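Local structure of Lmo0181 protein (Listeria monocytogenes serovar 1/2a, 5F7V) at residues 147-156 and 268-276; 182-192 and 207-215. The protein binds cycloalternan, a cyclic glucose oligosaccharide, as a membrane-anchored lipoprotein that probably hands this sugar to an ABC transporter for uptake. All coordinates share one frame; numbering follows the deposited sequence. Where two conformers were deposited one is given.

How the contacts relate
Following the chain from its N terminus, residues 147-156 come first, leading into helix 153-163; contact 1 closes when the loop 268-276, between strands 265-268 and 278-287, packs against them 112 residues later. Within that long excursion lies contact 2, a much shorter closure in which helix 179-187 and its C-terminal turn meet helix 206-220 across only 15 residues. The two contacts therefore nest and do not cross. Their centres are about 13 Å apart, and they touch: Glu270 forms a salt bridge with Lys184, and Trp153 NE1 probably donates to Gln188 OE1. Together they join the loop between two sheet strands to three helices of one family region.

Contact 1. Residues 147-156 and 268-276; sequences PTADWTWKDE and QVEAGNTQK
Trp153 and Asn273 illustrate how an amide can be laid flat on an indole. Asn273 CB stands 3.5 Å from the centroid of the six-membered ring, almost directly over its centre, a CH-pi contact. With CG anti to the backbone N (chi1 -159°), the Asn273 amide continues across the same face, its plane 9° from that of the ring; its ND2 donates to Asn189 and so holds the amide from beyond the loop. The ring N-H is probably engaged by Gln188, outside this contact. At the start of helix 153-163, Trp153 N donates to Gly272 O at 2.9 Å, while Thr152, the N-cap residue, takes Asp155 OD2 on its N-H through the carboxylate's anti lone pair. Ala271 CB sits against Trp151 O and CB.

At the other end Gln268 bends at chi2 (54°), which brings its amide against the backbone of the 148-151 turn, CD near Ala149 N. Its NE2 reaches Pro147 O at 3.1 Å from above the carbonyl plane, and OE1 folds back to accept from Val269 N, so both ends of the amide are fixed. The extended Lys276 chain carries NZ to Asp150 OD1, forming a 2.9 Å salt bridge in which NZ approaches from above the carboxylate plane. Two waters bridge backbone groups: one links Thr148 O to Val269 O, another Trp151 O to Gly272 N.

An ST turn at Thr148, overlapping a type I turn, thus leads into an N-capped helix that packs on a sheet-connecting loop, within the solute-binding protein fold of the periplasmic-binding-protein class.

Contact 2. Residues 182-192 and 207-215; sequences FYKVAAQNGGS and ENVEALTHL
Asn189 reaches across to the helix 207-215 with both hydrogens of one amide nitrogen. ND2 donates to Glu207 O at 3.0 Å and to Glu210 OE1 at 3.1 Å, both bonds nearly straight, and both acceptors lie in the amide plane. The carboxylate of Glu210 is turned 69° from that plane and is met from above its own. Asn208 answers in the other direction: its ND2, held chiefly by Ile203 O, also gives a bent bond to Ser192 O from above the carbonyl plane, while OD1 lies 3.2 Å from Gly191 CA and against Ala186 CB.

Beside these polar grips runs an apolar seam. Phe182 has CG anti to the backbone N (chi1 -168°), which sends the ring toward helix 206-220 edge-on: CZ comes 3.4 Å from Asn208 O and CE1 3.6 Å from Leu212 CB. Val185 and Leu215 meet tip to tip, CG1 to CD1 at 4.0 Å, and Val185 CG1 also lies at the edge of the His214 ring. Ala211 CB fits between Phe182, Val185 and Ala186, where its small size suits a helix approach of 8.8 Å at a steep 115° between axes.

Helix 179-187 ends in a Schellman motif: Gly191 N returns to Ala186 O and Gly190 N to Ala187 O, with Gly190 at positive phi as the C-prime residue. This turn sets Asn189 toward Glu207 and brings Gly191 CA against Asn208 OD1.

Farther out, Asn189 OD1 is engaged by the loop 268-276, which leaves the amide gripped through both its oxygen and its nitrogen. His214 stacks on Trp153, and His214 ND1 is hydrogen-bonded to Glu157 OE2, while Leu386 of helix 382-397 packs against Phe182 and Leu212.

Contact 1. Residues 147-156 and 268-276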
loop_
_atom_site.group_PDB
_atom_site.type_symbol
_atom_site.label_atom_id
_atom_site.label_comp_id
_atom_site.label_asym_id
_atom_site.label_seq_id
_atom_site.Cartn_x
_atom_site.Cartn_y
_atom_site.Cartn_z
ATOM N N PRO A 147 -4.372 -20.794 7.290
ATOM C CA PRO A 147 -3.641 -20.602 6.033
ATOM C C PRO A 147 -2.171 -21.001 6.090
ATOM O O PRO A 147 -1.513 -20.715 7.077
ATOM C CB PRO A 147 -3.743 -19.091 5.840
ATOM C CG PRO A 147 -5.002 -18.675 6.547
ATOM C CD PRO A 147 -5.008 -19.556 7.781
ATOM N N THR A 148 -1.667 -21.554 4.996
ATOM C CA THR A 148 -0.265 -21.892 4.860
ATOM C C THR A 148 0.263 -21.119 3.669
ATOM O O THR A 148 -0.449 -20.650 2.783
ATOM C CB THR A 148 -0.001 -23.394 4.624
ATOM O OG1 THR A 148 -0.235 -23.675 3.240
ATOM C CG2 THR A 148 -0.875 -24.266 5.517
ATOM N N ALA A 149 1.583 -21.039 3.615
ATOM C CA ALA A 149 2.309 -20.351 2.581
ATOM C C ALA A 149 2.266 -21.140 1.270
ATOM O O ALA A 149 2.654 -20.594 0.232
ATOM C CB ALA A 149 3.765 -20.143 3.016
ATOM N N ASP A 150 1.784 -22.370 1.281
ATOM C CA ASP A 150 1.646 -23.060 -0.003
ATOM C C ASP A 150 0.227 -23.335 -0.404
ATOM O O ASP A 150 0.002 -24.037 -1.387
ATOM C CB ASP A 150 2.552 -24.254 -0.041
ATOM C CG ASP A 150 4.006 -23.795 -0.233
ATOM O OD1 ASP A 150 4.525 -23.183 -1.241
ATOM O OD2 ASP A 150 4.689 -24.066 0.745
ATOM N N TRP A 151 -0.713 -22.684 0.277
ATOM C CA TRP A 151 -2.046 -22.632 -0.284
ATOM C C TRP A 151 -2.034 -22.015 -1.682
ATOM O O TRP A 151 -1.253 -21.117 -1.964
ATOM C CB TRP A 151 -2.876 -21.749 0.621
ATOM C CG TRP A 151 -3.575 -22.416 1.782
ATOM C CD1 TRP A 151 -3.415 -23.669 2.274
ATOM C CD2 TRP A 151 -4.633 -21.806 2.538
ATOM N NE1 TRP A 151 -4.322 -23.885 3.294
ATOM C CE2 TRP A 151 -5.065 -22.756 3.471
ATOM C CE3 TRP A 151 -5.259 -20.548 2.493
ATOM C CZ2 TRP A 151 -6.129 -22.470 4.363
ATOM C CZ3 TRP A 151 -6.312 -20.267 3.416
ATOM C CH2 TRP A 151 -6.694 -21.239 4.290
ATOM N N THR A 152 -2.974 -22.484 -2.495
ATOM C CA THR A 152 -3.365 -21.779 -3.701
ATOM C C THR A 152 -4.768 -21.227 -3.497
ATOM O O THR A 152 -5.421 -21.472 -2.475
ATOM C CB THR A 152 -3.256 -22.647 -4.972
ATOM O OG1 THR A 152 -4.196 -23.735 -4.907
ATOM C CG2 THR A 152 -1.844 -23.140 -5.186
ATOM N N TRP A 153 -5.262 -20.475 -4.484
ATOM C CA TRP A 153 -6.621 -19.904 -4.361
ATOM C C TRP A 153 -7.643 -20.926 -3.929
ATOM O O TRP A 153 -8.500 -20.624 -3.077
ATOM C CB TRP A 153 -7.115 -19.336 -5.682
ATOM C CG TRP A 153 -6.377 -18.130 -6.178
ATOM C CD1 TRP A 153 -5.505 -17.288 -5.517
ATOM C CD2 TRP A 153 -6.534 -17.599 -7.491
ATOM N NE1 TRP A 153 -5.100 -16.289 -6.380
ATOM C CE2 TRP A 153 -5.701 -16.457 -7.597
ATOM C CE3 TRP A 153 -7.262 -18.018 -8.607
ATOM C CZ2 TRP A 153 -5.621 -15.711 -8.785
ATOM C CZ3 TRP A 153 -7.139 -17.292 -9.793
ATOM C CH2 TRP A 153 -6.353 -16.164 -9.847
ATOM N N LYS A 154 -7.587 -22.151 -4.434
ATOM C CA LYS A 154 -8.624 -23.108 -4.121
ATOM C C LYS A 154 -8.640 -23.469 -2.636
ATOM O O LYS A 154 -9.705 -23.725 -2.082
ATOM C CB LYS A 154 -8.482 -24.380 -4.939
ATOM C CG LYS A 154 -7.244 -25.203 -4.646
ATOM C CD LYS A 154 -7.060 -26.354 -5.621
ATOM C CE LYS A 154 -6.670 -25.949 -7.020
ATOM N NZ LYS A 154 -5.302 -25.351 -7.127
ATOM N N ASP A 155 -7.493 -23.463 -1.967
ATOM C CA ASP A 155 -7.468 -23.732 -0.516
ATOM C C ASP A 155 -8.102 -22.597 0.254
ATOM O O ASP A 155 -8.860 -22.820 1.215
ATOM C CB ASP A 155 -6.043 -23.925 -0.026
ATOM C CG ASP A 155 -5.353 -25.040 -0.744
ATOM O OD1 ASP A 155 -5.761 -26.193 -0.527
ATOM O OD2 ASP A 155 -4.402 -24.805 -1.509
ATOM N N GLU A 156 -7.842 -21.362 -0.119
ATOM C CA GLU A 156 -8.496 -20.279 0.580
ATOM C C GLU A 156 -9.979 -20.197 0.252
ATOM O O GLU A 156 -10.783 -19.813 1.118
ATOM C CB GLU A 156 -7.814 -18.965 0.257
ATOM C CG GLU A 156 -8.631 -17.822 0.764
ATOM C CD GLU A 156 -7.865 -16.527 0.660
ATOM O OE1 GLU A 156 -6.639 -16.458 0.294
ATOM O OE2 GLU A 156 -8.609 -15.561 0.929
ATOM N N GLN A 268 -0.308 -14.705 7.188
ATOM C CA GLN A 268 0.307 -15.639 6.248
ATOM C C GLN A 268 0.578 -14.982 4.908
ATOM O O GLN A 268 -0.071 -14.033 4.532
ATOM C CB GLN A 268 -0.598 -16.880 6.066
ATOM C CG GLN A 268 0.014 -18.043 5.294
ATOM C CD GLN A 268 1.323 -18.473 5.889
ATOM O OE1 GLN A 268 2.378 -18.011 5.490
ATOM N NE2 GLN A 268 1.252 -19.385 6.867
ATOM N N VAL A 269 1.586 -15.502 4.213
ATOM C CA VAL A 269 1.803 -15.134 2.804
ATOM C C VAL A 269 0.571 -15.404 1.989
ATOM O O VAL A 269 -0.037 -16.462 2.141
ATOM C CB VAL A 269 2.985 -15.929 2.224
ATOM C CG1 VAL A 269 3.259 -15.510 0.772
ATOM C CG2 VAL A 269 4.248 -15.783 3.056
ATOM N N GLU A 270 0.161 -14.450 1.155
ATOM C CA GLU A 270 -1.045 -14.664 0.343
ATOM C C GLU A 270 -0.898 -15.811 -0.660
ATOM O O GLU A 270 0.180 -15.989 -1.259
ATOM C CB GLU A 270 -1.396 -13.399 -0.396
ATOM C CG GLU A 270 -1.759 -12.234 0.510
ATOM C CD GLU A 270 -2.285 -11.119 -0.378
ATOM O OE1 GLU A 270 -1.471 -10.411 -0.981
ATOM O OE2 GLU A 270 -3.513 -10.912 -0.481
ATOM N N ALA A 271 -1.998 -16.511 -0.866
ATOM C CA ALA A 271 -2.039 -17.586 -1.870
ATOM C C ALA A 271 -2.085 -17.062 -3.300
ATOM O O ALA A 271 -2.756 -16.087 -3.579
ATOM C CB ALA A 271 -3.253 -18.460 -1.606
ATOM N N GLY A 272 -1.410 -17.729 -4.220
ATOM C CA GLY A 272 -1.541 -17.470 -5.649
ATOM C C GLY A 272 -2.216 -18.619 -6.342
ATOM O O GLY A 272 -2.825 -19.477 -5.728
ATOM N N ASN A 273 -2.079 -18.622 -7.653
ATOM C CA ASN A 273 -2.657 -19.679 -8.484
ATOM C C ASN A 273 -1.582 -20.312 -9.320
ATOM O O ASN A 273 -1.008 -21.315 -8.865
ATOM C CB ASN A 273 -3.871 -19.218 -9.280
ATOM C CG ASN A 273 -4.732 -20.397 -9.704
ATOM O OD1 ASN A 273 -4.893 -21.365 -8.949
ATOM N ND2 ASN A 273 -5.279 -20.351 -10.884
ATOM N N THR A 274 -1.270 -19.773 -10.482
ATOM C CA THR A 274 -0.118 -20.312 -11.212
ATOM C C THR A 274 1.207 -19.918 -10.575
ATOM O O THR A 274 2.241 -20.569 -10.823
ATOM C CB THR A 274 -0.133 -19.824 -12.658
ATOM O OG1 THR A 274 -0.002 -18.399 -12.692
ATOM C CG2 THR A 274 -1.388 -20.307 -13.402
ATOM N N GLN A 275 1.199 -18.838 -9.800
ATOM C CA GLN A 275 2.418 -18.424 -9.093
ATOM C C GLN A 275 2.039 -17.518 -7.968
ATOM O O GLN A 275 0.934 -16.991 -7.915
ATOM C CB GLN A 275 3.399 -17.717 -10.023
ATOM C CG GLN A 275 2.803 -16.519 -10.765
ATOM C CD GLN A 275 3.645 -16.025 -11.939
ATOM O OE1 GLN A 275 4.491 -16.761 -12.491
ATOM N NE2 GLN A 275 3.417 -14.812 -12.336
ATOM N N LYS A 276 2.966 -17.383 -7.034
ATOM C CA LYS A 276 2.825 -16.414 -5.975
ATOM C C LYS A 276 3.088 -15.021 -6.510
ATOM O O LYS A 276 3.934 -14.836 -7.402
ATOM C CB LYS A 276 3.810 -16.743 -4.852
ATOM C CG LYS A 276 3.604 -18.160 -4.329
ATOM C CD LYS A 276 4.571 -18.575 -3.243
ATOM C CE LYS A 276 4.361 -19.997 -2.776
ATOM N NZ LYS A 276 5.427 -20.475 -1.866
HETATM O O HOH W 1 -2.187 -18.262 2.280
HETATM O O HOH W 2 1.609 -18.340 -1.432
HETATM O O HOH W 3 0.462 -19.873 -3.618
HETATM O O HOH W 4 -5.146 -24.090 -9.557
HETATM O O HOH W 5 -6.398 -22.597 -7.000
HETATM O O HOH W 6 -4.106 -16.341 1.308
#

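Contact 2. Residues 182-192 and 207-215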
loop_
_atom_site.group_PDB
_atom_site.type_symbol
_atom_site.label_atom_id
_atom_site.label_comp_id
_atom_site.label_asym_id
_atom_site.label_seq_id
_atom_site.Cartn_x
_atom_site.Cartn_y
_atom_site.Cartn_z
ATOM N N PHE A 182 -5.765 -5.761 -8.138
ATOM C CA PHE A 182 -5.817 -6.628 -9.326
ATOM C C PHE A 182 -4.500 -6.783 -10.025
ATOM O O PHE A 182 -4.287 -7.846 -10.591
ATOM C CB PHE A 182 -6.840 -6.074 -10.296
ATOM C CG PHE A 182 -7.154 -7.048 -11.398
ATOM C CD1 PHE A 182 -7.724 -8.279 -11.086
ATOM C CD2 PHE A 182 -6.864 -6.781 -12.713
ATOM C CE1 PHE A 182 -8.012 -9.214 -12.053
ATOM C CE2 PHE A 182 -7.147 -7.713 -13.691
ATOM C CZ PHE A 182 -7.702 -8.928 -13.350
ATOM N N TYR A 183 -3.606 -5.798 -10.006
ATOM C CA TYR A 183 -2.352 -6.083 -10.731
ATOM C C TYR A 183 -1.627 -7.235 -10.039
ATOM O O TYR A 183 -0.921 -8.008 -10.676
ATOM C CB TYR A 183 -1.455 -4.870 -10.951
ATOM C CG TYR A 183 -0.811 -4.211 -9.753
ATOM C CD1 TYR A 183 0.359 -4.694 -9.214
ATOM C CD2 TYR A 183 -1.354 -3.085 -9.158
ATOM C CE1 TYR A 183 0.992 -4.065 -8.159
ATOM C CE2 TYR A 183 -0.746 -2.439 -8.109
ATOM C CZ TYR A 183 0.412 -2.956 -7.609
ATOM O OH TYR A 183 1.036 -2.298 -6.580
ATOM N N LYS A 184 -1.766 -7.344 -8.717
ATOM C CA LYS A 184 -1.232 -8.498 -7.976
ATOM C C LYS A 184 -1.983 -9.790 -8.262
ATOM O O LYS A 184 -1.371 -10.809 -8.538
ATOM C CB LYS A 184 -1.263 -8.163 -6.504
ATOM C CG LYS A 184 -0.874 -9.318 -5.611
ATOM C CD LYS A 184 -1.087 -9.064 -4.131
ATOM C CE LYS A 184 -2.549 -8.858 -3.743
ATOM N NZ LYS A 184 -2.653 -8.426 -2.325
ATOM N N VAL A 185 -3.302 -9.770 -8.138
ATOM C CA VAL A 185 -4.094 -10.995 -8.332
ATOM C C VAL A 185 -3.987 -11.500 -9.770
ATOM O O VAL A 185 -3.898 -12.707 -9.999
ATOM C CB VAL A 185 -5.559 -10.781 -7.860
ATOM C CG1 VAL A 185 -6.360 -12.035 -8.087
ATOM C CG2 VAL A 185 -5.544 -10.459 -6.371
ATOM N N ALA A 186 -3.938 -10.576 -10.731
ATOM C CA ALA A 186 -3.640 -10.985 -12.129
ATOM C C ALA A 186 -2.304 -11.698 -12.237
ATOM O O ALA A 186 -2.211 -12.764 -12.856
ATOM C CB ALA A 186 -3.662 -9.767 -13.032
ATOM N N ALA A 187 -1.291 -11.148 -11.563
ATOM C CA ALA A 187 0.027 -11.798 -11.589
ATOM C C ALA A 187 0.030 -13.152 -10.934
ATOM O O ALA A 187 0.803 -14.024 -11.332
ATOM C CB ALA A 187 1.041 -10.880 -10.919
ATOM N N GLN A 188 -0.842 -13.384 -9.961
ATOM C CA GLN A 188 -0.989 -14.726 -9.396
ATOM C C GLN A 188 -1.522 -15.788 -10.359
ATOM O O GLN A 188 -1.475 -16.977 -10.064
ATOM C CB GLN A 188 -1.919 -14.646 -8.174
ATOM C CG GLN A 188 -1.332 -13.894 -6.979
ATOM C CD GLN A 188 -2.344 -13.570 -5.912
ATOM O OE1 GLN A 188 -3.528 -13.908 -5.987
ATOM N NE2 GLN A 188 -1.853 -12.853 -4.920
ATOM N N ASN A 189 -2.027 -15.350 -11.504
ATOM C CA ASN A 189 -2.493 -16.197 -12.589
ATOM C C ASN A 189 -1.697 -15.976 -13.873
ATOM O O ASN A 189 -2.123 -16.390 -14.936
ATOM C CB ASN A 189 -3.989 -15.979 -12.834
ATOM C CG ASN A 189 -4.726 -17.243 -13.195
ATOM O OD1 ASN A 189 -4.376 -18.324 -12.743
ATOM N ND2 ASN A 189 -5.769 -17.132 -13.990
ATOM N N GLY A 190 -0.517 -15.374 -13.765
ATOM C CA GLY A 190 0.384 -15.208 -14.913
ATOM C C GLY A 190 0.026 -14.055 -15.810
ATOM O O GLY A 190 0.631 -13.921 -16.884
ATOM N N GLY A 191 -0.858 -13.194 -15.344
ATOM C CA GLY A 191 -1.325 -12.020 -16.106
ATOM C C GLY A 191 -0.597 -10.744 -15.749
ATOM O O GLY A 191 0.217 -10.695 -14.851
ATOM N N SER A 192 -0.943 -9.676 -16.448
ATOM C CA SER A 192 -0.362 -8.382 -16.153
ATOM C C SER A 192 -1.271 -7.310 -16.692
ATOM O O SER A 192 -2.226 -7.586 -17.425
ATOM C CB SER A 192 1.023 -8.268 -16.786
ATOM O OG SER A 192 0.907 -8.410 -18.173
ATOM N N GLU A 207 -6.463 -15.108 -18.721
ATOM C CA GLU A 207 -6.041 -15.444 -17.368
ATOM C C GLU A 207 -6.505 -14.350 -16.423
ATOM O O GLU A 207 -6.785 -14.646 -15.252
ATOM C CB GLU A 207 -4.519 -15.679 -17.299
ATOM C CG GLU A 207 -3.577 -14.535 -17.597
ATOM C CD GLU A 207 -3.275 -14.334 -19.059
ATOM O OE1 GLU A 207 -3.979 -14.791 -19.980
ATOM O OE2 GLU A 207 -2.251 -13.656 -19.273
ATOM N N ASN A 208 -6.591 -13.113 -16.895
ATOM C CA ASN A 208 -7.053 -12.010 -16.045
ATOM C C ASN A 208 -8.549 -12.079 -15.837
ATOM O O ASN A 208 -9.030 -11.771 -14.749
ATOM C CB ASN A 208 -6.681 -10.654 -16.645
ATOM C CG ASN A 208 -5.217 -10.327 -16.431
ATOM O OD1 ASN A 208 -4.414 -11.173 -15.995
ATOM N ND2 ASN A 208 -4.874 -9.052 -16.652
ATOM N N VAL A 209 -9.326 -12.501 -16.833
ATOM C CA VAL A 209 -10.751 -12.729 -16.612
ATOM C C VAL A 209 -10.896 -13.771 -15.537
ATOM O O VAL A 209 -11.730 -13.614 -14.643
ATOM C CB VAL A 209 -11.462 -13.173 -17.907
ATOM C CG1 VAL A 209 -12.918 -13.536 -17.627
ATOM C CG2 VAL A 209 -11.369 -12.109 -18.989
ATOM N N GLU A 210 -10.131 -14.850 -15.569
ATOM C CA GLU A 210 -10.244 -15.873 -14.520
ATOM C C GLU A 210 -9.879 -15.317 -13.159
ATOM O O GLU A 210 -10.516 -15.600 -12.143
ATOM C CB GLU A 210 -9.341 -17.041 -14.905
ATOM C CG GLU A 210 -9.530 -18.251 -13.992
ATOM C CD GLU A 210 -8.726 -19.474 -14.372
ATOM O OE1 GLU A 210 -7.691 -19.339 -15.064
ATOM O OE2 GLU A 210 -9.212 -20.588 -14.025
ATOM N N ALA A 211 -8.827 -14.501 -13.094
ATOM C CA ALA A 211 -8.376 -13.902 -11.830
ATOM C C ALA A 211 -9.426 -12.988 -11.230
ATOM O O ALA A 211 -9.695 -13.014 -10.027
ATOM C CB ALA A 211 -7.058 -13.158 -11.995
ATOM N N LEU A 212 -10.006 -12.137 -12.078
ATOM C CA LEU A 212 -11.070 -11.256 -11.585
ATOM C C LEU A 212 -12.293 -12.019 -11.157
ATOM O O LEU A 212 -12.868 -11.673 -10.118
ATOM C CB LEU A 212 -11.432 -10.226 -12.641
ATOM C CG LEU A 212 -12.527 -9.195 -12.246
ATOM C CD1 LEU A 212 -12.112 -8.365 -11.071
ATOM C CD2 LEU A 212 -12.794 -8.284 -13.424
ATOM N N THR A 213 -12.648 -13.035 -11.928
ATOM C CA THR A 213 -13.774 -13.882 -11.570
ATOM C C THR A 213 -13.546 -14.585 -10.244
ATOM O O THR A 213 -14.503 -14.726 -9.434
ATOM C CB THR A 213 -14.078 -14.872 -12.703
ATOM O OG1 THR A 213 -14.304 -14.121 -13.902
ATOM C CG2 THR A 213 -15.302 -15.761 -12.383
ATOM N N HIS A 214 -12.319 -14.984 -9.949
ATOM C CA HIS A 214 -11.988 -15.568 -8.661
ATOM C C HIS A 214 -12.366 -14.592 -7.540
ATOM O O HIS A 214 -12.940 -15.004 -6.528
ATOM C CB HIS A 214 -10.510 -15.977 -8.695
ATOM C CG HIS A 214 -9.802 -15.854 -7.385
ATOM N ND1 HIS A 214 -9.924 -16.719 -6.302
ATOM C CD2 HIS A 214 -8.873 -14.934 -7.044
ATOM C CE1 HIS A 214 -9.120 -16.292 -5.349
ATOM N NE2 HIS A 214 -8.478 -15.233 -5.777
ATOM N N LEU A 215 -12.025 -13.312 -7.685
ATOM C CA LEU A 215 -12.399 -12.287 -6.688
ATOM C C LEU A 215 -13.904 -12.015 -6.662
ATOM O O LEU A 215 -14.529 -12.005 -5.593
ATOM C CB LEU A 215 -11.673 -10.970 -6.919
ATOM C CG LEU A 215 -10.140 -11.067 -6.825
ATOM C CD1 LEU A 215 -9.553 -9.731 -7.232
ATOM C CD2 LEU A 215 -9.669 -11.504 -5.456
HETATM O O HOH W 7 -6.239 -13.625 -4.674
#